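Local coordinates for protein-glutaminase (Chryseobacterium proteolyticum, PDB 2ZK9) that deamidates glutamine side chains in proteins, hydrolysing the amide to a carboxylate with release of ammonia, at residues V8-L11 with N12-N16; S105-S109 with G110-D114. One frame throughout, in Å; residues are numbered along the deposited sequence. Where two conformers were deposited one is given.

Contact 1: residues V8-L11 with N12-N16; sequences VATL and NSLFN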
loop_
_atom_site.group_PDB
_atom_site.type_symbol
_atom_site.label_atom_id
_atom_site.label_comp_id
_atom_site.label_asym_id
_atom_site.label_seq_id
_atom_site.Cartn_x
_atom_site.Cartn_y
_atom_site.Cartn_z
ATOM N N VAL A 8 -0.086 15.490 -13.311
ATOM C CA VAL A 8 -1.263 14.782 -12.879
ATOM C C VAL A 8 -1.746 13.725 -13.844
ATOM O O VAL A 8 -2.284 12.690 -13.456
ATOM C CB VAL A 8 -2.388 15.817 -12.618
ATOM C CG1 VAL A 8 -3.694 15.064 -12.438
ATOM C CG2 VAL A 8 -1.985 16.668 -11.421
ATOM N N ALA A 9 -1.523 13.930 -15.125
ATOM C CA ALA A 9 -1.887 12.918 -16.108
ATOM C C ALA A 9 -1.034 11.680 -15.857
ATOM O O ALA A 9 -1.554 10.559 -15.954
ATOM C CB ALA A 9 -1.702 13.387 -17.545
ATOM N N THR A 10 0.220 11.847 -15.551
ATOM C CA THR A 10 1.117 10.711 -15.296
ATOM C C THR A 10 0.750 10.065 -13.977
ATOM O O THR A 10 0.724 8.827 -13.881
ATOM C CB THR A 10 2.580 11.162 -15.370
ATOM O OG1 THR A 10 2.824 11.714 -16.667
ATOM C CG2 THR A 10 3.486 9.947 -15.212
ATOM N N LEU A 11 0.457 10.835 -12.929
ATOM C CA LEU A 11 -0.013 10.253 -11.685
ATOM C C LEU A 11 -1.233 9.399 -11.927
ATOM O O LEU A 11 -1.332 8.265 -11.392
ATOM C CB LEU A 11 -0.365 11.403 -10.736
ATOM C CG LEU A 11 -0.943 10.938 -9.404
ATOM C CD1 LEU A 11 0.084 10.276 -8.544
ATOM C CD2 LEU A 11 -1.549 12.138 -8.663
ATOM N N ASN A 12 -2.169 9.854 -12.723
ATOM C CA ASN A 12 -3.406 9.078 -12.978
ATOM C C ASN A 12 -3.124 7.826 -13.761
ATOM O O ASN A 12 -3.678 6.757 -13.516
ATOM C CB ASN A 12 -4.418 9.991 -13.707
ATOM C CG ASN A 12 -4.974 11.029 -12.754
ATOM O OD1 ASN A 12 -5.058 10.918 -11.536
ATOM N ND2 ASN A 12 -5.437 12.127 -13.402
ATOM N N SER A 13 -2.249 7.910 -14.727
ATOM C CA SER A 13 -1.823 6.742 -15.472
ATOM C C SER A 13 -1.241 5.695 -14.532
ATOM O O SER A 13 -1.502 4.480 -14.651
ATOM C CB SER A 13 -0.788 7.157 -16.556
ATOM O OG SER A 13 -0.322 5.962 -17.144
ATOM N N LEU A 14 -0.346 6.136 -13.650
ATOM C CA LEU A 14 0.280 5.200 -12.721
ATOM C C LEU A 14 -0.785 4.585 -11.785
ATOM O O LEU A 14 -0.733 3.365 -11.509
ATOM C CB LEU A 14 1.372 5.899 -11.946
ATOM C CG LEU A 14 2.586 6.352 -12.709
ATOM C CD1 LEU A 14 3.390 7.327 -11.861
ATOM C CD2 LEU A 14 3.423 5.112 -13.065
ATOM N N PHE A 15 -1.734 5.371 -11.298
ATOM C CA PHE A 15 -2.823 4.823 -10.493
ATOM C C PHE A 15 -3.558 3.722 -11.273
ATOM O O PHE A 15 -3.827 2.639 -10.731
ATOM C CB PHE A 15 -3.774 5.944 -10.055
ATOM C CG PHE A 15 -4.875 5.369 -9.198
ATOM C CD1 PHE A 15 -6.094 4.960 -9.727
ATOM C CD2 PHE A 15 -4.676 5.218 -7.865
ATOM C CE1 PHE A 15 -7.039 4.392 -8.912
ATOM C CE2 PHE A 15 -5.614 4.636 -7.048
ATOM C CZ PHE A 15 -6.772 4.188 -7.583
ATOM N N ASN A 16 -3.905 4.018 -12.524
ATOM C CA ASN A 16 -4.596 3.019 -13.321
ATOM C C ASN A 16 -3.773 1.764 -13.528
ATOM O O ASN A 16 -4.298 0.629 -13.496
ATOM C CB ASN A 16 -5.022 3.664 -14.665
ATOM C CG ASN A 16 -6.120 4.675 -14.501
ATOM O OD1 ASN A 16 -6.903 4.695 -13.550
ATOM N ND2 ASN A 16 -6.126 5.568 -15.510
#
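Asn12 N gives its hydrogen to Val8 O at 2.9 Å, the first of four successive i to i+4 bonds here. The Asn12 side chain also passes close to this oxygen: CB and CG both come near it, and ND2 is 3.2 Å from Val8 O but at too poor an angle to bond. With CG of Asn12 set beside its own backbone N (chi1 -72°), the amide runs alongside the Val8 side chain, both pointing the same way, and in the valine conformer given ND2 comes to 3.5 Å from Val8 CG1. Further bonds run from Ser13 N to Ala9 O, from Leu14 N to Thr10 O (2.9 Å) and from Phe15 N to Leu11 O (2.9 Å), the regular pattern of the alpha-helix 8-19. On its buried side Leu11 reaches Val88 and Tyr90 of strand 82-91, while Leu14 packs on Ile5 of strand 4-5. Thr10 precedes Leu14 by one turn; its hydroxyl OG1 is hydrogen-bonded to OD2 of Asp7, just before the helix. In the leucine conformer given, Leu14 CG rests 3.3 Å from Thr10 O, close to the carbonyl oxygen that its own backbone N already binds.

Contact 2: residues S105-S109 with G110-D114; sequences SLFSS and GPVTD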
loop_
_atom_site.group_PDB
_atom_site.type_symbol
_atom_site.label_atom_id
_atom_site.label_comp_id
_atom_site.label_asym_id
_atom_site.label_seq_id
_atom_site.Cartn_x
_atom_site.Cartn_y
_atom_site.Cartn_z
ATOM N N SER A 105 -6.426 -0.648 -1.473
ATOM C CA SER A 105 -7.088 -1.438 -0.429
ATOM C C SER A 105 -8.069 -0.608 0.408
ATOM O O SER A 105 -8.952 -1.173 0.992
ATOM C CB SER A 105 -6.117 -2.212 0.454
ATOM O OG SER A 105 -5.382 -1.402 1.389
ATOM N N LEU A 106 -7.878 0.703 0.428
ATOM C CA LEU A 106 -8.727 1.637 1.166
ATOM C C LEU A 106 -9.429 2.635 0.261
ATOM O O LEU A 106 -10.483 3.134 0.657
ATOM C CB LEU A 106 -7.946 2.338 2.270
ATOM C CG LEU A 106 -7.417 1.417 3.367
ATOM C CD1 LEU A 106 -6.571 2.229 4.349
ATOM C CD2 LEU A 106 -8.530 0.695 4.079
ATOM N N PHE A 107 -8.830 3.029 -0.835
ATOM C CA PHE A 107 -9.311 4.053 -1.728
ATOM C C PHE A 107 -9.166 3.556 -3.152
ATOM O O PHE A 107 -8.141 3.731 -3.831
ATOM C CB PHE A 107 -8.551 5.367 -1.498
ATOM C CG PHE A 107 -8.777 5.908 -0.124
ATOM C CD1 PHE A 107 -9.863 6.700 0.148
ATOM C CD2 PHE A 107 -7.868 5.640 0.886
ATOM C CE1 PHE A 107 -10.070 7.255 1.384
ATOM C CE2 PHE A 107 -8.061 6.145 2.152
ATOM C CZ PHE A 107 -9.129 6.975 2.385
ATOM N N SER A 108 -10.207 2.938 -3.655
ATOM C CA SER A 108 -10.172 2.294 -4.954
ATOM C C SER A 108 -10.251 3.219 -6.164
ATOM O O SER A 108 -9.984 2.792 -7.290
ATOM C CB SER A 108 -11.380 1.319 -5.066
ATOM O OG SER A 108 -12.600 1.971 -4.746
ATOM N N SER A 109 -10.616 4.487 -5.937
ATOM C CA SER A 109 -10.922 5.374 -7.043
ATOM C C SER A 109 -9.794 6.293 -7.452
ATOM O O SER A 109 -9.852 6.820 -8.552
ATOM C CB SER A 109 -12.200 6.201 -6.795
ATOM O OG SER A 109 -13.332 5.340 -6.788
ATOM N N GLY A 110 -8.829 6.565 -6.581
ATOM C CA GLY A 110 -7.751 7.462 -6.975
ATOM C C GLY A 110 -6.839 7.708 -5.805
ATOM O O GLY A 110 -7.089 7.289 -4.678
ATOM N N PRO A 111 -5.781 8.475 -6.095
ATOM C CA PRO A 111 -4.876 8.929 -5.037
ATOM C C PRO A 111 -5.617 9.830 -4.048
ATOM O O PRO A 111 -6.554 10.546 -4.423
ATOM C CB PRO A 111 -3.813 9.738 -5.808
ATOM C CG PRO A 111 -3.922 9.215 -7.222
ATOM C CD PRO A 111 -5.395 8.960 -7.446
ATOM N N VAL A 112 -5.161 9.846 -2.800
ATOM C CA VAL A 112 -5.742 10.633 -1.732
ATOM C C VAL A 112 -4.660 11.301 -0.897
ATOM O O VAL A 112 -3.497 10.923 -0.943
ATOM C CB VAL A 112 -6.682 9.805 -0.841
ATOM C CG1 VAL A 112 -7.836 9.223 -1.674
ATOM C CG2 VAL A 112 -5.910 8.706 -0.136
ATOM N N THR A 113 -5.041 12.310 -0.098
ATOM C CA THR A 113 -4.045 12.898 0.800
ATOM C C THR A 113 -3.646 11.902 1.861
ATOM O O THR A 113 -4.426 11.011 2.248
ATOM C CB THR A 113 -4.575 14.179 1.472
ATOM O OG1 THR A 113 -5.686 13.819 2.289
ATOM C CG2 THR A 113 -4.932 15.231 0.434
ATOM N N ASP A 114 -2.459 12.096 2.414
ATOM C CA ASP A 114 -2.042 11.243 3.512
ATOM C C ASP A 114 -2.928 11.444 4.756
ATOM O O ASP A 114 -3.145 10.501 5.505
ATOM C CB ASP A 114 -0.574 11.393 3.833
ATOM C CG ASP A 114 -0.109 12.705 4.345
ATOM O OD1 ASP A 114 0.985 12.739 4.957
ATOM O OD2 ASP A 114 -0.819 13.732 4.185
HETATM O O HOH W 1 -5.704 5.076 -3.564
#
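Phe107 and Val112 meet across the bend through an apolar contact that is partly CH-pi. Val112 CG2 sits over one face of the Phe107 ring, 4.0 Å from its centroid and 19° off the ring normal, displaced toward the rim on the CD2 side. The other methyl, CG1, takes the CD1 side, 3.7 Å from Phe107 CD1, so the valine fork straddles the CG end of the ring. Both torsions serve this: Phe107 CG is anti to its carbonyl carbon (chi1 -63°), as is Val112 CG1, and the two side chains cross at about a right angle. Were Phe107 an alanine, both Val112 methyls would probably lose their aromatic partner and a gap would be likely to open beside Trp117, which touches phenylalanine and valine alike.

This is an irregular connection between strand 97-102 and helix 114-120, whose N-cap is Thr113; its OG1 is hydrogen-bonded to Ala116 N.

The polar link is a water bridge. One water donates to Phe107 O at 2.8 Å and to Gly110 O at 2.8 Å, spanning two carbonyl oxygens that are themselves 3.8 Å apart (Phe107 O to Gly110 O). Gly110 is almost fully extended and carries the chain out of the bend toward Val112, whose backbone is hydrogen-bonded to Ile101.

How the contacts relate
From the N terminus the chain passes strand 4-5 and enters helix 8-19, where contact 1 joins successive turns without closing any loop. It ends well before contact 2 begins, so the two stand in series and neither nest nor cross. Contact 2 closes a short bend in the connection from strand 97-102 to helix 114-120. Their centres are 13 Å apart, yet they touch through Phe15: its CZ lies 3.3 Å from Gly110 N, and its CD2 packs 3.8 Å from Pro111 CD. Pro111 also reaches Leu11, Arg100 and Ile102, joining the N-terminal helix to the connection and the end of strand 97-102.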